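PDB 3OBF: putative transcriptional regulator, IclR family from Arthrobacter aurescens, which probably binds DNA and regulates transcription as a member of the IclR family, this chain being its C-terminal, likely effector-sensing, domain. Local coordinates for residues T20-A25 / P142-R147; D74-L79 / E96-R101; G123-V128 / V136-I141. One frame throughout, in Å; residues are numbered along the deposited sequence.

Interaction 1: residues T20-A25 / P142-R147; sequences TGETSA and PAPKFR
Arg147 grips the carboxylate of Glu22 side-on with two nitrogens, one to each oxygen. NH2 of Arg147 donates to OE1 of Glu22 over 2.7 Å, almost straight at 173°. NE of Arg147 reaches OE2 of Glu22 at 2.8 Å, on the syn lone pair, with more bend. The carboxylate and guanidinium planes are turned 35° apart, so OE1 is met from above its own plane. Glu22 bends at chi2 (-71°), while the Arg147 chain runs extended from CG to NE, and the two meet tip to tip. CG of Pro144 lies 3.5 Å above the Arg147 guanidinium plane, over its centre. NH1 of Arg147 has its own partner, the carbonyl of His44. A water gives OE1 of Glu22 a second bond, at 2.6 Å. It also donates to O of Pro142 and accepts from N of Thr23, so it ties both segments together. Farther out, CB of Ala143 sits 3.6 Å from OE1 of Glu22. The Pro142 ring crosses Thr23 at about a right angle, its CG 3.9 Å from CG2 of Thr23. An alanine here in place of Glu22 would remove the carboxylate that Arg147 and the water bond to, and would probably loosen the turn from the strand end. The contact fastens the turn entering strand 24-29 to the end of strand 135-144, and the close positive charge is likely to keep this buried carboxylate ionised.

Interaction 2: residues D74-L79 / E96-R101; sequences DRVRQL and EAYLLR
From CB, the side chain of Arg77 sets off along the flank of the facing helix, then swings its guanidinium in toward it. CG lies anti to the carbonyl carbon (chi1 -72°), and the chain runs extended from CG to NE. The aliphatic part carries the charge out along the edge of the contact. NH2 of Arg77 comes within 3.9 Å of CD1 of Leu99, the two side chains crossing at about a right angle. At the tip the two terminal nitrogens part company. NH1 of Arg77 forms a salt bridge with OD1 of Asp74 at 2.9 Å, one turn back on the same helix and in the guanidinium plane. NH2 of Arg77 faces OE2 of Glu96 across the gap in a long salt bridge of 3.7 Å. Its stronger partner is Glu73. Asp74, Glu73 and Glu96 thus share one guanidinium, whose positive charge probably offsets part of theirs. Beneath this charged edge, CG1 of Val76 meets CD2 of Leu99 at 3.8 Å. The same methyl touches the edge of the Tyr98 ring, 4.2 Å from CE2. Tyr98 turns its hydroxyl onward to the carbonyl of Ala59, and Leu68 of helix 62-69 packs against both Val76 and Tyr98. The short segments run at 128° with axes 11.0 Å apart. The contact joins helices 73-82 and 92-108 of the IclR C-terminal domain, with apolar residues inside and a salt-bridge network at the edge.

Interaction 3: residues G123-V128 / V136-I141; sequences GVASPV and VASVLI
Val128 is the apolar hub at one end of this strand pair. Its CG2 lies 4.0 Å from CG2 of Val139, the two side chains crossing obliquely. Its CG1, anti to the backbone N (chi1 169°), meets CG2 of Val136 at 3.9 Å and at about a right angle. CB of Ala137 also packs against CB of Val128. Farther along the same face, Val124 and Ile141 lie side by side and point the same way, with CG2 of Val124 3.9 Å from CB of Ile141. This face packs on helices: Val139 and Ile141 touch helix 3-20, and Val128 and Ser126 touch helix 150-170. The two strands form an antiparallel beta hairpin in the central sheet of the IclR C-terminal domain, a GAF-like fold. Val136 and Ala137 both face Val128 and make a classic beta bulge. Its hydrogen bonds are N of Val128 to O of Ala137, at 2.8 Å, and N of Val136 to O of Val128, at 2.9 Å. Beyond the bulge, Ser126 and Val139 exchange hydrogen bonds in both directions, as do Val124 and Ile141. N of Ile141 meets O of Val124 nearly along the C=O axis. On the other face Ala125, Pro127 and Ser138 touch Val66 of helix 62-69. OG of Ser138 is buried there without a polar partner in the model, whereas OG of Ser126 bonds to the carbonyl of Gly109.

Overall arrangement
Interactions 1 and 3 share strand 135-144. They touch where O of Ala25 meets N of Leu140, a probable hydrogen bond 2.8 Å long between neighbouring strands. Interaction 3 lies in the core, its centre about 4 Å from that of the chain, and relies on regular backbone bonds with mostly branched apolar side chains. Interaction 1 is also buried but sits farther out, at the end of the same strand, where side-chain charge and a water take over. Interaction 2 stands apart, its centre about 27 Å from that of interaction 1 and on the opposite side of the chain centre. It joins two helices outside the sheet, with buried apolar side chains beneath charges at the more exposed edge.

Interaction 1: residues T20-A25 / P142-R147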
loop_
_atom_site.group_PDB
_atom_site.type_symbol
_atom_site.label_atom_id
_atom_site.label_comp_id
_atom_site.label_asym_id
_atom_site.label_seq_id
_atom_site.Cartn_x
_atom_site.Cartn_y
_atom_site.Cartn_z
ATOM N N THR A 20 12.287 -6.485 8.981
ATOM C CA THR A 20 11.013 -6.357 9.677
ATOM C C THR A 20 10.556 -7.698 10.178
ATOM O O THR A 20 9.759 -7.779 11.103
ATOM C CB THR A 20 9.908 -5.817 8.750
ATOM O OG1 THR A 20 9.717 -6.750 7.684
ATOM C CG2 THR A 20 10.284 -4.446 8.192
ATOM N N GLY A 21 11.018 -8.754 9.520
ATOM C CA GLY A 21 10.515 -10.091 9.810
ATOM C C GLY A 21 9.136 -10.307 9.235
ATOM O O GLY A 21 8.516 -11.339 9.488
ATOM N N GLU A 22 8.653 -9.359 8.432
ATOM C CA GLU A 22 7.314 -9.463 7.860
ATOM C C GLU A 22 7.361 -9.563 6.329
ATOM O O GLU A 22 8.363 -9.227 5.714
ATOM C CB GLU A 22 6.467 -8.264 8.297
ATOM C CG GLU A 22 6.313 -8.091 9.823
ATOM C CD GLU A 22 5.423 -9.154 10.485
ATOM O OE1 GLU A 22 4.810 -9.978 9.780
ATOM O OE2 GLU A 22 5.307 -9.153 11.729
ATOM N N THR A 23 6.280 -10.060 5.734
ATOM C CA THR A 23 6.116 -10.037 4.270
ATOM C C THR A 23 6.288 -8.603 3.698
ATOM O O THR A 23 5.827 -7.653 4.320
ATOM C CB THR A 23 4.729 -10.573 3.936
ATOM O OG1 THR A 23 4.640 -11.899 4.445
ATOM C CG2 THR A 23 4.434 -10.554 2.419
ATOM N N SER A 24 6.987 -8.469 2.557
ATOM C CA SER A 24 7.099 -7.206 1.770
ATOM C C SER A 24 6.529 -7.504 0.382
ATOM O O SER A 24 6.749 -8.592 -0.140
ATOM C CB SER A 24 8.545 -6.817 1.514
ATOM O OG SER A 24 9.249 -6.841 2.710
ATOM N N ALA A 25 5.835 -6.546 -0.221
ATOM C CA ALA A 25 5.195 -6.782 -1.505
ATOM C C ALA A 25 5.233 -5.538 -2.349
ATOM O O ALA A 25 5.144 -4.435 -1.827
ATOM C CB ALA A 25 3.756 -7.211 -1.308
ATOM N N PRO A 142 2.191 -6.196 4.771
ATOM C CA PRO A 142 1.068 -6.751 5.544
ATOM C C PRO A 142 1.574 -7.573 6.733
ATOM O O PRO A 142 2.646 -8.145 6.651
ATOM C CB PRO A 142 0.385 -7.651 4.532
ATOM C CG PRO A 142 1.617 -8.179 3.609
ATOM C CD PRO A 142 2.702 -7.134 3.746
ATOM N N ALA A 143 0.829 -7.632 7.830
ATOM C CA ALA A 143 1.245 -8.401 9.015
ATOM C C ALA A 143 0.012 -8.864 9.838
ATOM O O ALA A 143 -1.067 -8.259 9.730
ATOM C CB ALA A 143 2.195 -7.570 9.879
ATOM N N PRO A 144 0.152 -9.946 10.632
ATOM C CA PRO A 144 -1.025 -10.302 11.470
ATOM C C PRO A 144 -1.200 -9.331 12.642
ATOM O O PRO A 144 -0.201 -8.961 13.293
ATOM C CB PRO A 144 -0.722 -11.719 11.964
ATOM C CG PRO A 144 0.726 -12.006 11.586
ATOM C CD PRO A 144 1.152 -11.030 10.541
ATOM N N LYS A 145 -2.449 -8.902 12.875
ATOM C CA LYS A 145 -2.738 -7.929 13.927
ATOM C C LYS A 145 -2.239 -8.352 15.306
ATOM O O LYS A 145 -1.714 -7.519 16.033
ATOM C CB LYS A 145 -4.222 -7.543 13.995
ATOM C CG LYS A 145 -4.471 -6.272 14.841
ATOM C CD LYS A 145 -5.721 -5.499 14.385
ATOM C CE LYS A 145 -6.165 -4.470 15.415
ATOM N NZ LYS A 145 -7.673 -4.371 15.520
ATOM N N PHE A 146 -2.365 -9.638 15.646
ATOM C CA PHE A 146 -1.987 -10.081 16.991
ATOM C C PHE A 146 -0.572 -9.639 17.428
ATOM O O PHE A 146 -0.354 -9.346 18.601
ATOM C CB PHE A 146 -2.204 -11.596 17.200
ATOM C CG PHE A 146 -1.239 -12.469 16.443
ATOM C CD1 PHE A 146 0.049 -12.715 16.941
ATOM C CD2 PHE A 146 -1.614 -13.064 15.237
ATOM C CE1 PHE A 146 0.955 -13.518 16.240
ATOM C CE2 PHE A 146 -0.717 -13.874 14.541
ATOM C CZ PHE A 146 0.569 -14.099 15.041
ATOM N N ARG A 147 0.377 -9.557 16.492
ATOM C CA ARG A 147 1.754 -9.284 16.899
ATOM C C ARG A 147 2.187 -7.861 16.634
ATOM O O ARG A 147 3.330 -7.495 16.893
ATOM C CB ARG A 147 2.748 -10.312 16.317
ATOM C CG ARG A 147 2.707 -10.539 14.806
ATOM C CD ARG A 147 3.933 -11.362 14.375
ATOM N NE ARG A 147 4.127 -11.388 12.918
ATOM C CZ ARG A 147 4.158 -12.500 12.184
ATOM N NH1 ARG A 147 4.015 -13.691 12.777
ATOM N NH2 ARG A 147 4.333 -12.427 10.860
HETATM O O HOH W 1 3.797 -10.393 7.471
#

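Interaction 2: residues D74-L79 / E96-R101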
loop_
_atom_site.group_PDB
_atom_site.type_symbol
_atom_site.label_atom_id
_atom_site.label_comp_id
_atom_site.label_asym_id
_atom_site.label_seq_id
_atom_site.Cartn_x
_atom_site.Cartn_y
_atom_site.Cartn_z
ATOM N N ASP A 74 -12.818 13.212 -7.804
ATOM C CA ASP A 74 -14.082 12.790 -8.403
ATOM C C ASP A 74 -14.048 11.352 -8.856
ATOM O O ASP A 74 -15.037 10.664 -8.754
ATOM C CB ASP A 74 -14.445 13.746 -9.543
ATOM C CG ASP A 74 -14.170 15.210 -9.165
ATOM O OD1 ASP A 74 -15.100 15.876 -8.629
ATOM O OD2 ASP A 74 -12.990 15.664 -9.329
ATOM N N ARG A 75 -12.899 10.900 -9.342
ATOM C CA ARG A 75 -12.688 9.501 -9.662
ATOM C C ARG A 75 -12.772 8.633 -8.388
ATOM O O ARG A 75 -13.329 7.529 -8.401
ATOM C CB ARG A 75 -11.338 9.314 -10.380
ATOM C CG ARG A 75 -10.937 7.829 -10.717
ATOM C CD ARG A 75 -11.972 7.064 -11.583
ATOM N NE ARG A 75 -11.410 5.774 -12.004
ATOM C CZ ARG A 75 -12.116 4.733 -12.450
ATOM N NH1 ARG A 75 -13.433 4.819 -12.529
ATOM N NH2 ARG A 75 -11.503 3.585 -12.794
ATOM N N VAL A 76 -12.209 9.123 -7.294
ATOM C CA VAL A 76 -12.318 8.396 -6.038
ATOM C C VAL A 76 -13.804 8.302 -5.645
ATOM O O VAL A 76 -14.305 7.202 -5.326
ATOM C CB VAL A 76 -11.408 8.998 -4.944
ATOM C CG1 VAL A 76 -11.640 8.329 -3.596
ATOM C CG2 VAL A 76 -9.918 8.891 -5.342
ATOM N N ARG A 77 -14.520 9.416 -5.754
ATOM C CA ARG A 77 -15.963 9.434 -5.469
ATOM C C ARG A 77 -16.744 8.416 -6.311
ATOM O O ARG A 77 -17.574 7.654 -5.799
ATOM C CB ARG A 77 -16.559 10.835 -5.693
ATOM C CG ARG A 77 -16.162 11.856 -4.638
ATOM C CD ARG A 77 -16.848 13.273 -4.839
ATOM N NE ARG A 77 -16.137 14.255 -4.008
ATOM C CZ ARG A 77 -15.394 15.272 -4.476
ATOM N NH1 ARG A 77 -15.293 15.510 -5.792
ATOM N NH2 ARG A 77 -14.763 16.085 -3.621
ATOM N N GLN A 78 -16.468 8.405 -7.603
ATOM C CA GLN A 78 -17.123 7.493 -8.506
ATOM C C GLN A 78 -16.844 6.028 -8.176
ATOM O O GLN A 78 -17.762 5.218 -8.180
ATOM C CB GLN A 78 -16.730 7.836 -9.938
ATOM C CG GLN A 78 -17.222 9.241 -10.318
ATOM C CD GLN A 78 -16.533 9.831 -11.536
ATOM O OE1 GLN A 78 -15.491 9.337 -11.992
ATOM N NE2 GLN A 78 -17.113 10.917 -12.069
ATOM N N LEU A 79 -15.589 5.695 -7.894
ATOM C CA LEU A 79 -15.206 4.346 -7.478
ATOM C C LEU A 79 -15.887 3.911 -6.177
ATOM O O LEU A 79 -16.284 2.756 -6.024
ATOM C CB LEU A 79 -13.673 4.240 -7.329
ATOM C CG LEU A 79 -12.891 4.141 -8.642
ATOM C CD1 LEU A 79 -11.411 4.361 -8.393
ATOM C CD2 LEU A 79 -13.123 2.769 -9.311
ATOM N N GLU A 96 -15.735 12.233 2.365
ATOM C CA GLU A 96 -14.866 13.358 2.687
ATOM C C GLU A 96 -13.780 12.987 3.708
ATOM O O GLU A 96 -12.620 13.382 3.549
ATOM C CB GLU A 96 -15.687 14.566 3.183
ATOM C CG GLU A 96 -16.547 15.244 2.091
ATOM C CD GLU A 96 -15.740 15.667 0.837
ATOM O OE1 GLU A 96 -14.601 16.179 0.983
ATOM O OE2 GLU A 96 -16.249 15.492 -0.302
ATOM N N ALA A 97 -14.151 12.240 4.747
ATOM C CA ALA A 97 -13.161 11.757 5.714
ATOM C C ALA A 97 -12.129 10.873 5.009
ATOM O O ALA A 97 -10.918 10.972 5.283
ATOM C CB ALA A 97 -13.826 10.992 6.839
ATOM N N TYR A 98 -12.607 10.016 4.096
ATOM C CA TYR A 98 -11.727 9.082 3.397
ATOM C C TYR A 98 -10.736 9.833 2.519
ATOM O O TYR A 98 -9.566 9.493 2.471
ATOM C CB TYR A 98 -12.517 8.061 2.573
ATOM C CG TYR A 98 -11.611 7.074 1.869
ATOM C CD1 TYR A 98 -11.077 5.967 2.547
ATOM C CD2 TYR A 98 -11.268 7.252 0.535
ATOM C CE1 TYR A 98 -10.240 5.067 1.900
ATOM C CE2 TYR A 98 -10.427 6.357 -0.119
ATOM C CZ TYR A 98 -9.917 5.278 0.569
ATOM O OH TYR A 98 -9.112 4.404 -0.093
ATOM N N LEU A 99 -11.224 10.878 1.856
ATOM C CA LEU A 99 -10.390 11.745 1.024
ATOM C C LEU A 99 -9.308 12.459 1.837
ATOM O O LEU A 99 -8.186 12.610 1.350
ATOM C CB LEU A 99 -11.246 12.781 0.265
ATOM C CG LEU A 99 -12.015 12.236 -0.953
ATOM C CD1 LEU A 99 -13.054 13.243 -1.552
ATOM C CD2 LEU A 99 -11.082 11.758 -2.040
ATOM N N LEU A 100 -9.656 12.904 3.049
ATOM C CA LEU A 100 -8.689 13.531 3.959
ATOM C C LEU A 100 -7.683 12.496 4.416
ATOM O O LEU A 100 -6.483 12.775 4.483
ATOM C CB LEU A 100 -9.391 14.159 5.173
ATOM C CG LEU A 100 -8.584 14.758 6.344
ATOM C CD1 LEU A 100 -7.444 15.703 5.898
ATOM C CD2 LEU A 100 -9.486 15.499 7.323
ATOM N N ARG A 101 -8.172 11.289 4.688
ATOM C CA ARG A 101 -7.310 10.181 5.083
ATOM C C ARG A 101 -6.254 9.887 3.992
ATOM O O ARG A 101 -5.112 9.548 4.288
ATOM C CB ARG A 101 -8.167 8.964 5.408
ATOM C CG ARG A 101 -7.499 7.934 6.255
ATOM C CD ARG A 101 -8.174 6.575 6.047
ATOM N NE ARG A 101 -7.368 5.497 6.627
ATOM C CZ ARG A 101 -7.673 4.814 7.731
ATOM N NH1 ARG A 101 -8.788 5.076 8.402
ATOM N NH2 ARG A 101 -6.858 3.859 8.148
#

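Interaction 3: residues G123-V128 / V136-I141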
loop_
_atom_site.group_PDB
_atom_site.type_symbol
_atom_site.label_atom_id
_atom_site.label_comp_id
_atom_site.label_asym_id
_atom_site.label_seq_id
_atom_site.Cartn_x
_atom_site.Cartn_y
_atom_site.Cartn_z
ATOM N N GLY A 123 -1.765 -3.404 7.893
ATOM C CA GLY A 123 -0.958 -3.065 6.737
ATOM C C GLY A 123 -0.495 -1.627 6.688
ATOM O O GLY A 123 -1.200 -0.705 7.131
ATOM N N VAL A 124 0.702 -1.427 6.160
ATOM C CA VAL A 124 1.127 -0.104 5.763
ATOM C C VAL A 124 1.612 -0.171 4.319
ATOM O O VAL A 124 2.154 -1.174 3.908
ATOM C CB VAL A 124 2.274 0.452 6.662
ATOM C CG1 VAL A 124 1.785 0.717 8.121
ATOM C CG2 VAL A 124 3.502 -0.488 6.628
ATOM N N ALA A 125 1.438 0.904 3.562
ATOM C CA ALA A 125 1.884 0.952 2.174
ATOM C C ALA A 125 2.374 2.367 1.813
ATOM O O ALA A 125 1.850 3.361 2.342
ATOM C CB ALA A 125 0.759 0.519 1.249
ATOM N N SER A 126 3.298 2.434 0.874
ATOM C CA SER A 126 3.917 3.695 0.432
ATOM C C SER A 126 4.050 3.752 -1.094
ATOM O O SER A 126 4.206 2.717 -1.723
ATOM C CB SER A 126 5.309 3.853 1.052
ATOM O OG SER A 126 5.190 3.907 2.471
ATOM N N PRO A 127 3.985 4.963 -1.690
ATOM C CA PRO A 127 3.976 5.066 -3.155
ATOM C C PRO A 127 5.393 5.041 -3.743
ATOM O O PRO A 127 6.339 5.429 -3.078
ATOM C CB PRO A 127 3.269 6.410 -3.418
ATOM C CG PRO A 127 3.589 7.245 -2.134
ATOM C CD PRO A 127 3.672 6.248 -1.016
ATOM N N VAL A 128 5.514 4.546 -4.975
ATOM C CA VAL A 128 6.761 4.511 -5.709
ATOM C C VAL A 128 6.493 5.383 -6.905
ATOM O O VAL A 128 5.419 5.277 -7.494
ATOM C CB VAL A 128 7.084 3.062 -6.168
ATOM C CG1 VAL A 128 8.249 3.043 -7.186
ATOM C CG2 VAL A 128 7.416 2.193 -4.960
ATOM N N VAL A 136 3.769 4.807 -9.774
ATOM C CA VAL A 136 3.795 3.602 -10.617
ATOM C C VAL A 136 3.596 2.301 -9.874
ATOM O O VAL A 136 3.323 1.276 -10.477
ATOM C CB VAL A 136 5.096 3.517 -11.479
ATOM C CG1 VAL A 136 5.110 4.683 -12.472
ATOM C CG2 VAL A 136 6.328 3.503 -10.604
ATOM N N ALA A 137 3.702 2.345 -8.551
ATOM C CA ALA A 137 3.593 1.141 -7.765
ATOM C C ALA A 137 3.498 1.569 -6.329
ATOM O O ALA A 137 3.605 2.753 -6.018
ATOM C CB ALA A 137 4.826 0.240 -7.981
ATOM N N SER A 138 3.309 0.612 -5.442
ATOM C CA SER A 138 3.527 0.882 -4.055
ATOM C C SER A 138 4.139 -0.297 -3.341
ATOM O O SER A 138 4.015 -1.432 -3.778
ATOM C CB SER A 138 2.244 1.368 -3.385
ATOM O OG SER A 138 1.506 0.332 -2.867
ATOM N N VAL A 139 4.832 -0.019 -2.245
ATOM C CA VAL A 139 5.348 -1.089 -1.395
ATOM C C VAL A 139 4.370 -1.329 -0.236
ATOM O O VAL A 139 3.907 -0.365 0.388
ATOM C CB VAL A 139 6.741 -0.721 -0.871
ATOM C CG1 VAL A 139 7.253 -1.805 0.168
ATOM C CG2 VAL A 139 7.724 -0.534 -2.073
ATOM N N LEU A 140 4.044 -2.599 0.018
ATOM C CA LEU A 140 3.123 -2.992 1.072
ATOM C C LEU A 140 3.838 -3.891 2.100
ATOM O O LEU A 140 4.591 -4.794 1.722
ATOM C CB LEU A 140 1.919 -3.738 0.467
ATOM C CG LEU A 140 0.920 -4.515 1.365
ATOM C CD1 LEU A 140 0.138 -3.575 2.280
ATOM C CD2 LEU A 140 -0.058 -5.446 0.546
ATOM N N ILE A 141 3.602 -3.619 3.389
ATOM C CA ILE A 141 3.960 -4.535 4.446
ATOM C C ILE A 141 2.652 -4.977 5.092
ATOM O O ILE A 141 2.034 -4.210 5.847
ATOM C CB ILE A 141 4.923 -3.918 5.532
ATOM C CG1 ILE A 141 6.228 -3.368 4.909
ATOM C CG2 ILE A 141 5.246 -4.995 6.614
ATOM C CD1 ILE A 141 7.151 -2.639 5.929
#